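Side-chain contacts in aminopeptidase-like protein (Chaetomium thermophilum, PDB 5JM6), which probably acts as a zinc-dependent aminopeptidase of the M18 family, removing amino acids from the N termini of peptides: residues I127-G132 and A468-K473; L319-A324 and V329-A334. All coordinates share one frame; numbering follows the deposited sequence.

Contact 1. Residues I127-G132 and A468-K473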
ATOM      1  N   ILE A 127      35.582 -49.321   8.759  1.00 32.15           N
ATOM      2  CA  ILE A 127      34.439 -49.596   7.909  1.00 30.72           C
ATOM      3  C   ILE A 127      34.375 -48.572   6.786  1.00 33.20           C
ATOM      4  O   ILE A 127      34.509 -47.373   7.022  1.00 36.00           O
ATOM      5  CB  ILE A 127      33.128 -49.565   8.711  1.00 31.08           C
ATOM      6  CG1 ILE A 127      33.274 -50.402   9.983  1.00 25.63           C
ATOM      7  CG2 ILE A 127      31.965 -50.058   7.863  1.00 30.51           C
ATOM      8  CD1 ILE A 127      32.424 -49.925  11.121  1.00 22.81           C
ATOM      9  N   ALA A 128      34.188 -49.048   5.562  1.00 32.50           N
ATOM     10  CA  ALA A 128      33.912 -48.158   4.447  1.00 33.46           C
ATOM     11  C   ALA A 128      32.413 -48.204   4.189  1.00 35.59           C
ATOM     12  O   ALA A 128      31.889 -49.211   3.714  1.00 30.95           O
ATOM     13  CB  ALA A 128      34.699 -48.568   3.211  1.00 24.54           C
ATOM     14  N   MET A 129      31.722 -47.116   4.513  1.00 30.33           N
ATOM     15  CA  MET A 129      30.265 -47.133   4.519  1.00 30.76           C
ATOM     16  C   MET A 129      29.631 -46.029   3.677  1.00 35.11           C
ATOM     17  O   MET A 129      30.140 -44.911   3.597  1.00 32.48           O
ATOM     18  CB  MET A 129      29.744 -47.052   5.961  1.00 28.68           C
ATOM     19  CG  MET A 129      30.407 -45.991   6.831  1.00 31.61           C
ATOM     20  SD  MET A 129      29.745 -45.975   8.512  1.00 38.06           S
ATOM     21  CE  MET A 129      31.227 -46.253   9.482  1.00 34.34           C
ATOM     22  N   ILE A 130      28.515 -46.376   3.044  1.00 31.71           N
ATOM     23  CA  ILE A 130      27.709 -45.436   2.277  1.00 29.77           C
ATOM     24  C   ILE A 130      26.297 -45.387   2.847  1.00 31.08           C
ATOM     25  O   ILE A 130      25.690 -46.426   3.105  1.00 29.45           O
ATOM     26  CB  ILE A 130      27.634 -45.823   0.786  1.00 33.09           C
ATOM     27  CG1 ILE A 130      29.034 -46.048   0.214  1.00 32.05           C
ATOM     28  CG2 ILE A 130      26.878 -44.761  -0.005  1.00 34.51           C
ATOM     29  CD1 ILE A 130      29.029 -46.656  -1.174  1.00 31.16           C
ATOM     30  N   ALA A 131      25.781 -44.179   3.042  1.00 33.13           N
ATOM     31  CA  ALA A 131      24.423 -44.000   3.537  1.00 28.39           C
ATOM     32  C   ALA A 131      23.585 -43.205   2.540  1.00 33.96           C
ATOM     33  O   ALA A 131      24.082 -42.280   1.898  1.00 39.24           O
ATOM     34  CB  ALA A 131      24.436 -43.310   4.886  1.00 29.55           C
ATOM     35  N   GLY A 132      22.317 -43.579   2.412  1.00 32.07           N
ATOM     36  CA  GLY A 132      21.388 -42.884   1.540  1.00 31.28           C
ATOM     37  C   GLY A 132      19.972 -43.094   2.036  1.00 33.31           C
ATOM     38  O   GLY A 132      19.756 -43.848   2.984  1.00 35.04           O
ATOM     39  N   ALA A 468      28.277 -37.333  13.016  1.00 57.45           N
ATOM     40  CA  ALA A 468      28.382 -36.847  14.387  1.00 56.39           C
ATOM     41  C   ALA A 468      28.105 -37.962  15.390  1.00 55.73           C
ATOM     42  O   ALA A 468      28.762 -38.054  16.425  1.00 55.23           O
ATOM     43  CB  ALA A 468      27.430 -35.683  14.615  1.00 54.50           C
ATOM     44  N   ALA A 469      27.132 -38.811  15.073  1.00 52.53           N
ATOM     45  CA  ALA A 469      26.729 -39.880  15.978  1.00 45.59           C
ATOM     46  C   ALA A 469      27.847 -40.901  16.193  1.00 49.40           C
ATOM     47  O   ALA A 469      27.995 -41.442  17.287  1.00 44.89           O
ATOM     48  CB  ALA A 469      25.474 -40.569  15.452  1.00 44.40           C
ATOM     49  N   MET A 470      28.578 -41.220  15.129  1.00 47.61           N
ATOM     50  CA  MET A 470      29.713 -42.138  15.221  1.00 42.42           C
ATOM     51  C   MET A 470      31.109 -41.507  15.179  1.00 42.74           C
ATOM     52  O   MET A 470      32.108 -42.218  15.291  1.00 41.01           O
ATOM     53  CB  MET A 470      29.599 -43.170  14.114  1.00 41.91           C
ATOM     54  CG  MET A 470      28.209 -43.730  13.992  1.00 42.82           C
ATOM     55  SD  MET A 470      27.942 -44.356  12.338  1.00 51.37           S
ATOM     56  CE  MET A 470      28.331 -46.060  12.632  1.00 39.75           C
ATOM     57  N   GLY A 471      31.186 -40.192  14.995  1.00 41.06           N
ATOM     58  CA  GLY A 471      32.473 -39.520  14.903  1.00 42.38           C
ATOM     59  C   GLY A 471      33.349 -40.032  13.773  1.00 41.20           C
ATOM     60  O   GLY A 471      34.577 -40.052  13.884  1.00 47.54           O
ATOM     61  N   VAL A 472      32.712 -40.441  12.682  1.00 37.76           N
ATOM     62  CA  VAL A 472      33.412 -41.005  11.537  1.00 34.81           C
ATOM     63  C   VAL A 472      33.722 -39.913  10.526  1.00 45.49           C
ATOM     64  O   VAL A 472      32.931 -38.997  10.316  1.00 39.66           O
ATOM     65  CB  VAL A 472      32.576 -42.125  10.871  1.00 38.59           C
ATOM     66  CG1 VAL A 472      33.213 -42.604   9.574  1.00 40.10           C
ATOM     67  CG2 VAL A 472      32.397 -43.287  11.831  1.00 45.70           C
ATOM     68  N   LYS A 473      34.896 -40.007   9.923  1.00 43.90           N
ATOM     69  CA  LYS A 473      35.296 -39.100   8.872  1.00 40.45           C
ATOM     70  C   LYS A 473      34.300 -39.254   7.714  1.00 43.04           C
ATOM     71  O   LYS A 473      33.881 -40.368   7.402  1.00 46.03           O
ATOM     72  CB  LYS A 473      36.736 -39.424   8.493  1.00 41.65           C
ATOM     73  CG  LYS A 473      37.615 -38.265   8.195  1.00 45.46           C
ATOM     74  CD  LYS A 473      36.945 -36.957   8.456  1.00 60.13           C
ATOM     75  CE  LYS A 473      37.497 -35.923   7.499  1.00 68.36           C
ATOM     76  NZ  LYS A 473      38.865 -35.493   7.855  1.00 60.09           N
TER
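M129 meets V472 and M470 through methyl groups; no ring or other flat side-chain group takes part, so there is no face or edge to stack on. The contact is apolar and buried, without a hydrogen bond between the segments. The end methyl of M129 does all the touching. M129 CE lies 4.0 Å from V472 CG2 and 4.2 Å from V472 CG1. It therefore sits against both branches of the valine, and the two side chains approach tip to tip. The third partner is the methyl of M470, with M129 CE 4.3 Å from M470 CE.

The torsions explain the reach. M129 CG stands between the backbone N and the carbonyl carbon (chi1 46°). The chain then runs straight through chi2 and turns about the CG-SD bond (chi3 122°), which brings CE round to the valine. With chi1 at 173°, V472 holds CG1 opposite its backbone N and CG2 beside it, so both methyls face the methionine.

M470 and V472 flank the turn at G471. There the chain leaves the helix with positive phi, a conformation glycine adopts easily. The S467 hydroxyl is hydrogen-bonded to V472 O across this turn. G471 O accepts a hydrogen bond from R346 of a second subunit, so the turn also belongs to an interface of the dodecamer.

M129 belongs to strand 127-133 in the middle of the large mixed sheet. V472 comes just before strand 473-481, and strand 386-394 runs between these two. M129 thus spans its neighbouring strand, packing also on L387. Helix 353-368 covers the same face, where I358 touches both methionines. This is alpha/beta core packing between sheet and covering helix, away from the zinc sites. Helix 495-514 packs on the other face of strand 127-133, against A128 and I130.

Contact 2. Residues L319-A324 and V329-A334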
ATOM      1  N   LEU A 319      27.129 -54.795  -4.395  1.00 32.16           N
ATOM      2  CA  LEU A 319      27.001 -56.061  -5.110  1.00 26.96           C
ATOM      3  C   LEU A 319      28.162 -56.297  -6.076  1.00 29.09           C
ATOM      4  O   LEU A 319      28.515 -57.441  -6.359  1.00 29.22           O
ATOM      5  CB  LEU A 319      25.676 -56.121  -5.878  1.00 25.74           C
ATOM      6  CG  LEU A 319      24.379 -56.242  -5.075  1.00 28.23           C
ATOM      7  CD1 LEU A 319      23.202 -56.480  -6.010  1.00 29.86           C
ATOM      8  CD2 LEU A 319      24.474 -57.350  -4.035  1.00 34.03           C
ATOM      9  N   HIS A 320      28.732 -55.219  -6.602  1.00 34.54           N
ATOM     10  CA  HIS A 320      29.831 -55.327  -7.560  1.00 35.48           C
ATOM     11  C   HIS A 320      31.225 -55.119  -6.960  1.00 34.76           C
ATOM     12  O   HIS A 320      32.217 -55.109  -7.688  1.00 34.14           O
ATOM     13  CB  HIS A 320      29.608 -54.349  -8.713  1.00 31.40           C
ATOM     14  CG  HIS A 320      28.529 -54.776  -9.659  1.00 40.25           C
ATOM     15  ND1 HIS A 320      28.795 -55.308 -10.901  1.00 44.16           N
ATOM     16  CD2 HIS A 320      27.180 -54.765  -9.536  1.00 41.59           C
ATOM     17  CE1 HIS A 320      27.658 -55.599 -11.508  1.00 45.27           C
ATOM     18  NE2 HIS A 320      26.662 -55.278 -10.701  1.00 46.42           N
ATOM     19  N   ALA A 321      31.306 -54.938  -5.646  1.00 33.52           N
ATOM     20  CA  ALA A 321      32.592 -54.671  -5.005  1.00 31.20           C
ATOM     21  C   ALA A 321      33.501 -55.900  -5.010  1.00 36.03           C
ATOM     22  O   ALA A 321      33.028 -57.034  -5.096  1.00 37.72           O
ATOM     23  CB  ALA A 321      32.379 -54.183  -3.580  1.00 30.59           C
ATOM     24  N   LYS A 322      34.807 -55.663  -4.929  1.00 35.50           N
ATOM     25  CA  LYS A 322      35.774 -56.745  -4.773  1.00 40.30           C
ATOM     26  C   LYS A 322      35.574 -57.459  -3.445  1.00 43.90           C
ATOM     27  O   LYS A 322      35.180 -56.835  -2.460  1.00 37.48           O
ATOM     28  CB  LYS A 322      37.214 -56.218  -4.820  1.00 33.89           C
ATOM     29  CG  LYS A 322      37.733 -55.742  -6.165  1.00 38.14           C
ATOM     30  CD  LYS A 322      39.201 -55.334  -6.028  1.00 43.32           C
ATOM     31  CE  LYS A 322      39.634 -54.357  -7.110  1.00 45.58           C
ATOM     32  NZ  LYS A 322      40.980 -53.775  -6.827  1.00 49.32           N
ATOM     33  N   ARG A 323      35.809 -58.768  -3.416  1.00 44.73           N
ATOM     34  CA  ARG A 323      36.258 -59.373  -2.173  1.00 46.48           C
ATOM     35  C   ARG A 323      37.641 -59.954  -2.411  1.00 46.27           C
ATOM     36  O   ARG A 323      37.778 -61.123  -2.773  1.00 53.36           O
ATOM     37  CB  ARG A 323      35.299 -60.471  -1.705  1.00 37.23           C
ATOM     38  CG  ARG A 323      33.842 -60.059  -1.589  1.00 48.15           C
ATOM     39  CD  ARG A 323      33.084 -61.082  -0.758  1.00 48.20           C
ATOM     40  NE  ARG A 323      33.320 -62.440  -1.240  1.00 56.33           N
ATOM     41  CZ  ARG A 323      33.298 -63.524  -0.473  1.00 51.04           C
ATOM     42  NH1 ARG A 323      33.052 -63.417   0.823  1.00 49.35           N
ATOM     43  NH2 ARG A 323      33.528 -64.718  -1.002  1.00 54.36           N
ATOM     44  N   ALA A 324      38.663 -59.181  -2.076  1.00 44.77           N
ATOM     45  CA  ALA A 324      40.032 -59.628  -2.253  1.00 41.97           C
ATOM     46  C   ALA A 324      40.403 -60.366  -0.989  1.00 43.02           C
ATOM     47  O   ALA A 324      39.859 -60.070   0.073  1.00 41.46           O
ATOM     48  CB  ALA A 324      40.969 -58.452  -2.511  1.00 39.10           C
ATOM     49  N   VAL A 329      38.884 -54.393   5.644  1.00 31.23           N
ATOM     50  CA  VAL A 329      37.791 -53.582   6.153  1.00 28.12           C
ATOM     51  C   VAL A 329      36.436 -54.239   5.931  1.00 35.73           C
ATOM     52  O   VAL A 329      36.322 -55.242   5.226  1.00 33.80           O
ATOM     53  CB  VAL A 329      37.774 -52.188   5.488  1.00 29.53           C
ATOM     54  CG1 VAL A 329      39.120 -51.510   5.653  1.00 27.09           C
ATOM     55  CG2 VAL A 329      37.403 -52.304   4.014  1.00 29.45           C
ATOM     56  N   ILE A 330      35.409 -53.627   6.508  1.00 36.42           N
ATOM     57  CA  ILE A 330      34.031 -54.017   6.262  1.00 29.01           C
ATOM     58  C   ILE A 330      33.454 -53.032   5.257  1.00 30.75           C
ATOM     59  O   ILE A 330      33.638 -51.822   5.392  1.00 30.57           O
ATOM     60  CB  ILE A 330      33.188 -54.022   7.559  1.00 31.40           C
ATOM     61  CG1 ILE A 330      33.596 -55.190   8.460  1.00 35.91           C
ATOM     62  CG2 ILE A 330      31.701 -54.095   7.240  1.00 31.42           C
ATOM     63  CD1 ILE A 330      32.890 -55.204   9.802  1.00 36.32           C
ATOM     64  N   LYS A 331      32.788 -53.551   4.232  1.00 30.79           N
ATOM     65  CA  LYS A 331      32.157 -52.708   3.226  1.00 34.04           C
ATOM     66  C   LYS A 331      30.653 -52.723   3.430  1.00 32.62           C
ATOM     67  O   LYS A 331      30.028 -53.776   3.371  1.00 35.18           O
ATOM     68  CB  LYS A 331      32.519 -53.181   1.822  1.00 27.98           C
ATOM     69  CG  LYS A 331      33.995 -53.064   1.512  1.00 24.25           C
ATOM     70  CD  LYS A 331      34.349 -53.806   0.243  1.00 26.38           C
ATOM     71  CE  LYS A 331      35.853 -53.874   0.062  1.00 27.07           C
ATOM     72  NZ  LYS A 331      36.216 -54.354  -1.296  1.00 34.62           N
ATOM     73  N   LEU A 332      30.078 -51.547   3.661  1.00 27.81           N
ATOM     74  CA  LEU A 332      28.710 -51.447   4.152  1.00 29.76           C
ATOM     75  C   LEU A 332      27.896 -50.396   3.403  1.00 29.76           C
ATOM     76  O   LEU A 332      28.404 -49.327   3.066  1.00 30.22           O
ATOM     77  CB  LEU A 332      28.729 -51.132   5.655  1.00 28.56           C
ATOM     78  CG  LEU A 332      27.444 -51.067   6.487  1.00 31.78           C
ATOM     79  CD1 LEU A 332      27.750 -51.431   7.935  1.00 20.41           C
ATOM     80  CD2 LEU A 332      26.787 -49.691   6.417  1.00 23.08           C
ATOM     81  N   VAL A 333      26.629 -50.708   3.153  1.00 31.80           N
ATOM     82  CA  VAL A 333      25.689 -49.740   2.602  1.00 33.00           C
ATOM     83  C   VAL A 333      24.452 -49.677   3.494  1.00 34.30           C
ATOM     84  O   VAL A 333      23.879 -50.709   3.848  1.00 29.06           O
ATOM     85  CB  VAL A 333      25.271 -50.088   1.160  1.00 30.75           C
ATOM     86  CG1 VAL A 333      24.301 -49.046   0.623  1.00 26.52           C
ATOM     87  CG2 VAL A 333      26.492 -50.193   0.259  1.00 27.67           C
ATOM     88  N   ALA A 334      24.058 -48.464   3.864  1.00 27.18           N
ATOM     89  CA  ALA A 334      22.890 -48.257   4.711  1.00 26.43           C
ATOM     90  C   ALA A 334      21.850 -47.413   3.988  1.00 31.38           C
ATOM     91  O   ALA A 334      22.096 -46.250   3.668  1.00 34.89           O
ATOM     92  CB  ALA A 334      23.295 -47.596   6.021  1.00 25.23           C
TER
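K331 makes one hydrogen bond to K322, from its ammonium group to a backbone carbonyl. K331 NZ lies 2.9 Å from K322 O. The approach is bent, with an angle of 129° at the oxygen. The nitrogen comes in from above the plane of the carbonyl, tilted 37° from it, and so misses the lone-pair directions. K322 CB also comes close to this nitrogen, 4.1 Å from K331 NZ, while the rest of the exposed K322 side chain leads away.

Charge pairing adds two more partners to the same nitrogen. K331 NZ forms salt bridges with D327 and D508, whose carboxylates also take a backbone N-H of the loop: D508 from K322, and D327 from A324. The ammonium group is thus gripped by a carbonyl and two acids, which would probably stabilise its positive charge.

These bonds pin down a helix-to-strand connection of the alpha/beta layer. After helix 305-320 the chain crosses a short loop, and strand 330-336 enters the large mixed sheet. K331 stands near the start of that strand and reaches back to the loop. Its CG is anti to the carbonyl carbon (chi1 -64°), and the extended chain beyond carries NZ as far as K322.

Apolar contact is slight and follows the lysine's length. A321 CB packs beside the shaft, 4.3 Å from K331 CD. L318 and L507, from helices 305-320 and 495-514, also touch K331, so its aliphatic part is enclosed while its charged end meets polar groups. A leucine in its place would probably leave D327 and D508 without this cation and K322 O without this donor.

Overall arrangement
Strand 127-133 comes first along the chain and supplies one side of contact 1. Its partner, 468-473, arrives 336 residues later, so contact 1 closes a very long loop. Contact 2 falls within that span and closes a short one: only four residues separate 319-324 from 329-334. The two loops nest and do not cross. Their centres lie about 14 Å apart. Strands 127-133 and 330-336 are parallel neighbours, joined by probable backbone hydrogen bonds such as A128 N to I330 O at 2.8 Å. Contact 1 works on the sheet face under helix 353-368. Contact 2 ties the opposite face to helices 305-320 and 495-514.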